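Local atomic coordinates of lytic polysaccharide monooxygenase (PDB entry 4QI8), a protein that probably cleaves cellulose oxidatively as a copper-dependent lytic polysaccharide monooxygenase of the AA9 family, consuming a reductant and an oxygen cosubstrate. Residues 17-22 and 50-55; 77-82 and 137-142. One frame throughout, in Å; residues are numbered along the deposited sequence.

Contact 1: 17-22 and 50-55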
# COMPACT_ATOMS: atom_id res chain seq x y z
N TRP A 17 1.08 0.44 15.45
CA TRP A 17 2.35 1.09 15.11
C TRP A 17 3.57 0.36 15.69
O TRP A 17 4.65 0.94 15.80
CB TRP A 17 2.34 2.57 15.51
CG TRP A 17 1.07 3.27 15.14
CD1 TRP A 17 0.18 3.83 16.00
CD2 TRP A 17 0.55 3.50 13.81
NE1 TRP A 17 -0.85 4.39 15.31
CE2 TRP A 17 -0.66 4.20 13.96
CE3 TRP A 17 0.99 3.19 12.52
CZ2 TRP A 17 -1.44 4.59 12.87
CZ3 TRP A 17 0.21 3.59 11.44
CH2 TRP A 17 -0.99 4.28 11.62
N GLN A 18 3.43 -0.92 15.97
CA GLN A 18 4.57 -1.70 16.44
C GLN A 18 5.50 -2.04 15.28
O GLN A 18 6.69 -1.77 15.35
CB GLN A 18 4.13 -2.98 17.14
CG GLN A 18 5.31 -3.79 17.64
CD GLN A 18 4.90 -5.04 18.35
OE1 GLN A 18 3.73 -5.43 18.32
NE2 GLN A 18 5.85 -5.68 19.01
N TYR A 19 4.94 -2.61 14.22
CA TYR A 19 5.70 -2.96 13.02
C TYR A 19 5.40 -2.01 11.86
O TYR A 19 5.95 -2.17 10.78
CB TYR A 19 5.37 -4.40 12.60
CG TYR A 19 5.74 -5.42 13.63
CD1 TYR A 19 7.06 -5.78 13.83
CD2 TYR A 19 4.79 -6.03 14.42
CE1 TYR A 19 7.42 -6.71 14.78
CE2 TYR A 19 5.15 -6.98 15.37
CZ TYR A 19 6.46 -7.31 15.54
OH TYR A 19 6.80 -8.24 16.49
N VAL A 20 4.52 -1.05 12.09
CA VAL A 20 4.12 -0.09 11.08
C VAL A 20 4.62 1.29 11.50
O VAL A 20 4.39 1.72 12.63
CB VAL A 20 2.59 -0.09 10.91
CG1 VAL A 20 2.16 0.97 9.90
CG2 VAL A 20 2.10 -1.47 10.50
N ARG A 21 5.35 1.95 10.61
CA ARG A 21 5.81 3.31 10.85
C ARG A 21 4.61 4.19 11.15
O ARG A 21 3.62 4.16 10.42
CB ARG A 21 6.57 3.81 9.62
CG ARG A 21 7.85 3.03 9.40
CD ARG A 21 8.70 3.60 8.27
NE ARG A 21 9.98 2.91 8.21
CZ ARG A 21 10.89 3.07 7.26
NH1 ARG A 21 10.66 3.90 6.24
NH2 ARG A 21 12.03 2.40 7.33
N ARG A 22 4.67 4.98 12.22
CA ARG A 22 3.47 5.71 12.60
C ARG A 22 3.12 6.74 11.53
O ARG A 22 3.89 7.65 11.22
CB ARG A 22 3.58 6.37 13.97
CG ARG A 22 2.21 6.91 14.41
CD ARG A 22 2.10 7.23 15.87
NE ARG A 22 2.76 8.48 16.16
CZ ARG A 22 2.78 9.03 17.38
NH1 ARG A 22 2.18 8.43 18.40
NH2 ARG A 22 3.41 10.19 17.57
N ALA A 50 9.52 2.30 12.53
CA ALA A 50 8.64 1.49 13.36
C ALA A 50 9.42 0.99 14.57
O ALA A 50 10.64 0.94 14.55
CB ALA A 50 8.11 0.31 12.58
N GLN A 51 8.70 0.61 15.61
CA GLN A 51 9.34 0.09 16.81
C GLN A 51 10.11 -1.20 16.55
O GLN A 51 11.15 -1.45 17.17
CB GLN A 51 8.30 -0.16 17.89
CG GLN A 51 7.64 1.08 18.45
CD GLN A 51 6.60 0.73 19.50
OE1 GLN A 51 5.71 -0.08 19.25
NE2 GLN A 51 6.73 1.31 20.68
N SER A 52 9.56 -2.04 15.67
CA SER A 52 10.12 -3.36 15.39
C SER A 52 9.91 -3.73 13.93
O SER A 52 9.22 -3.03 13.19
CB SER A 52 9.47 -4.41 16.31
OG SER A 52 9.61 -4.07 17.69
N THR A 53 10.52 -4.84 13.53
CA THR A 53 10.47 -5.35 12.17
C THR A 53 9.99 -6.80 12.25
O THR A 53 10.51 -7.57 13.04
CB THR A 53 11.87 -5.25 11.53
OG1 THR A 53 12.24 -3.87 11.44
CG2 THR A 53 11.91 -5.89 10.15
N LEU A 54 8.98 -7.14 11.45
CA LEU A 54 8.30 -8.43 11.53
C LEU A 54 8.92 -9.45 10.58
O LEU A 54 8.98 -9.21 9.38
CB LEU A 54 6.83 -8.24 11.20
CG LEU A 54 5.98 -9.51 11.28
CD1 LEU A 54 5.89 -10.02 12.72
CD2 LEU A 54 4.59 -9.26 10.71
N SER A 55 9.35 -10.59 11.11
CA SER A 55 9.89 -11.66 10.29
C SER A 55 8.77 -12.47 9.64
O SER A 55 7.84 -12.91 10.31
CB SER A 55 10.78 -12.58 11.13
OG SER A 55 11.41 -13.55 10.32
O HOH W 1 8.37 -5.66 19.35
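Gln-18 and Ser-52 join the irregular backbone of 17-22 to the segment leading into strand 54-57 by one hydrogen bond, Ser-52 N to Gln-18 O at 2.9 Å, bent to 141° at the hydrogen although the donor sits nearly along the C=O axis. The Tyr-19 ring carries most of the side-chain contact. Its chi1 of -62° sets CG beside the backbone N, and the ring lies alongside the 52-54 backbone, with Tyr-19 CD1 3.3 Å from Leu-54 N. Leu-54 CB lies over one face, 4.0 Å from the ring centroid, a CH-pi contact offset toward the rim. Gln-18 CG lies over the opposite face, also toward the rim, while Ser-52 CB comes within 3.4 Å of Tyr-19 CE1. An alanine in place of Tyr-19 would probably open a gap between Leu-54 and Gln-18 and cost Ser-52 CB its aromatic neighbour. Ala-50 CB turns inward onto the Tyr-19 carbonyl carbon, 3.6 Å away. Gln-18 OE1 takes the N-H of Ala-15. Beneath, Tyr-19 and Leu-54 both rest on Val-7 of strand 3-8, and backbone bonds from both to Gln-162 tie the segments to strand 155-166.

Contact 2: 77-82 and 137-142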
# COMPACT_ATOMS: atom_id res chain seq x y z
N GLN A 77 -4.24 -1.39 -2.60
CA GLN A 77 -3.04 -1.78 -3.34
C GLN A 77 -1.90 -1.95 -2.35
O GLN A 77 -1.83 -1.25 -1.34
CB GLN A 77 -2.68 -0.76 -4.43
CG GLN A 77 -3.89 -0.27 -5.21
CD GLN A 77 -3.58 0.42 -6.53
OE1 GLN A 77 -4.34 0.28 -7.48
NE2 GLN A 77 -2.50 1.18 -6.58
N PHE A 78 -1.00 -2.89 -2.64
CA PHE A 78 0.17 -3.15 -1.80
C PHE A 78 1.44 -3.19 -2.64
O PHE A 78 1.45 -3.75 -3.74
CB PHE A 78 0.03 -4.48 -1.04
CG PHE A 78 -1.07 -4.49 -0.02
CD1 PHE A 78 -0.87 -3.96 1.25
CD2 PHE A 78 -2.32 -5.03 -0.32
CE1 PHE A 78 -1.88 -3.98 2.19
CE2 PHE A 78 -3.33 -5.02 0.61
CZ PHE A 78 -3.11 -4.49 1.86
N TYR A 79 2.51 -2.62 -2.10
CA TYR A 79 3.81 -2.59 -2.74
C TYR A 79 4.88 -3.03 -1.75
O TYR A 79 4.76 -2.80 -0.54
CB TYR A 79 4.18 -1.18 -3.19
CG TYR A 79 3.36 -0.54 -4.28
CD1 TYR A 79 2.07 -0.07 -4.05
CD2 TYR A 79 3.90 -0.34 -5.55
CE1 TYR A 79 1.34 0.56 -5.06
CE2 TYR A 79 3.20 0.31 -6.55
CZ TYR A 79 1.93 0.75 -6.31
OH TYR A 79 1.25 1.40 -7.31
N LEU A 80 5.95 -3.62 -2.29
CA LEU A 80 7.15 -3.91 -1.52
C LEU A 80 8.33 -3.10 -2.04
O LEU A 80 8.40 -2.76 -3.22
CB LEU A 80 7.51 -5.38 -1.67
CG LEU A 80 6.68 -6.37 -0.86
CD1 LEU A 80 6.98 -7.81 -1.26
CD2 LEU A 80 6.93 -6.20 0.65
N ALA A 81 9.28 -2.84 -1.14
CA ALA A 81 10.57 -2.25 -1.52
C ALA A 81 11.64 -2.89 -0.66
O ALA A 81 11.51 -2.94 0.56
CB ALA A 81 10.56 -0.74 -1.32
N ARG A 82 12.70 -3.38 -1.29
CA ARG A 82 13.75 -4.08 -0.58
C ARG A 82 14.86 -3.13 -0.14
O ARG A 82 15.49 -2.43 -0.95
CB ARG A 82 14.35 -5.19 -1.44
CG ARG A 82 15.33 -6.06 -0.67
CD ARG A 82 15.89 -7.18 -1.52
NE ARG A 82 16.81 -8.05 -0.79
CZ ARG A 82 18.09 -7.76 -0.54
NH1 ARG A 82 18.63 -6.63 -0.96
NH2 ARG A 82 18.83 -8.64 0.12
N LEU A 137 10.18 -2.79 3.12
CA LEU A 137 8.99 -2.05 3.47
C LEU A 137 7.82 -2.61 2.69
O LEU A 137 7.94 -2.90 1.49
CB LEU A 137 9.16 -0.57 3.14
CG LEU A 137 10.30 0.12 3.89
CD1 LEU A 137 10.47 1.55 3.40
CD2 LEU A 137 10.03 0.11 5.38
N LEU A 138 6.67 -2.71 3.37
CA LEU A 138 5.41 -3.08 2.76
C LEU A 138 4.47 -1.89 2.88
O LEU A 138 4.08 -1.52 3.98
CB LEU A 138 4.81 -4.31 3.44
CG LEU A 138 3.40 -4.71 2.99
CD1 LEU A 138 3.32 -5.11 1.53
CD2 LEU A 138 2.90 -5.83 3.88
N ARG A 139 4.18 -1.27 1.74
CA ARG A 139 3.30 -0.11 1.69
C ARG A 139 1.87 -0.56 1.42
O ARG A 139 1.61 -1.26 0.45
CB ARG A 139 3.78 0.85 0.59
CG ARG A 139 2.89 2.05 0.34
CD ARG A 139 3.49 2.92 -0.75
NE ARG A 139 2.67 4.09 -1.05
CZ ARG A 139 1.61 4.08 -1.85
NH1 ARG A 139 1.26 2.96 -2.47
NH2 ARG A 139 0.91 5.19 -2.04
N ALA A 140 0.97 -0.13 2.30
CA ALA A 140 -0.47 -0.33 2.16
C ALA A 140 -1.10 0.97 1.72
O ALA A 140 -0.79 2.02 2.28
CB ALA A 140 -1.06 -0.73 3.50
N GLU A 141 -2.01 0.90 0.76
CA GLU A 141 -2.85 2.04 0.45
C GLU A 141 -4.26 1.62 0.12
O GLU A 141 -4.49 0.59 -0.53
CB GLU A 141 -2.29 2.91 -0.68
CG GLU A 141 -2.52 2.38 -2.08
CD GLU A 141 -1.82 3.19 -3.16
OE1 GLU A 141 -1.38 2.55 -4.14
OE2 GLU A 141 -1.65 4.42 -3.01
N HIS A 142 -5.20 2.43 0.58
CA HIS A 142 -6.54 2.41 0.07
C HIS A 142 -6.78 3.74 -0.63
O HIS A 142 -6.44 4.80 -0.09
CB HIS A 142 -7.58 2.25 1.17
CG HIS A 142 -8.93 2.01 0.61
ND1 HIS A 142 -9.97 2.91 0.74
CD2 HIS A 142 -9.37 1.02 -0.21
CE1 HIS A 142 -11.00 2.45 0.05
NE2 HIS A 142 -10.66 1.32 -0.54
O HOH W 2 0.53 0.38 -1.35
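Gln-77 to Ala-81 pair with Glu-141 to Leu-137 as antiparallel strands, their axes 4.7 Å apart at closest and their directions at 161°. Three hydrogen-bonded pairs, Gln-77 with Glu-141, Tyr-79 with Arg-139 and Ala-81 with Leu-137, each exchange two N-H...O=C bonds. Between them the CA of Phe-78, Leu-80 and Leu-138 make CA-H...O contacts with carbonyls of the other strand.

Polar side chains gather on the face of Gln-77, Tyr-79, Arg-139 and Glu-141. Gln-77 and Glu-141 lie side by side, and Gln-77 NE2 donates to Glu-141 OE1 at 3.0 Å, arriving from above the carboxylate plane, while Gln-77 OE1 accepts from Asn-206. Glu-141 OE1 is also hydrogen-bonded to Tyr-185 OH, which bonds Tyr-79 OH as well, and lies at the edge of the Tyr-79 ring, 3.5 Å from Tyr-79 CE1. Arg-139 NH2 forms a salt bridge with Glu-141 OE2 (2.8 Å), again from above that plane, and also donates to Ile-40 O. With both oxygens engaged, the buried carboxylate is probably restrained from turning, and the guanidinium is likely to offset its charge. The guanidinium stands 79° from the plane of the Tyr-79 ring. A water donates to Gln-77 O and Arg-139 O, bridging the strands.

Apolar contacts occupy the other face: Ala-140 CB meets Phe-78 CE1 at 3.6 Å, and Leu-138 CD1 touches Leu-80 CD2 at 3.9 Å. Leu-138 CG is anti to the backbone N, and chi2 of 63° then carries CD1 toward Leu-80.

Flanked by strands 155-166 and 99-104, the pair forms the middle of the mixed sheet of the immunoglobulin-like beta-sandwich characteristic of AA9 enzymes.

Contact 1 lies toward the outside of the molecule and contact 2 near its middle, their centres 14 Å apart, yet both reach the same mixed sheet. Strand 155-166 stands between strands 54-57 and 134-144, and so receives contact 1 on one flank and contact 2 on the other. They also meet directly, where Arg-21 CZ packs 3.6 Å from Leu-137 CD2. The copper is held by His-1, His-72 and Tyr-157. From the Tyr-157 side chain, that of Trp-17 is about 10 Å away and that of Glu-141 about 7 Å; the Glu-141 side chain remains about 14 Å from the metal. Neither contact supplies a copper ligand.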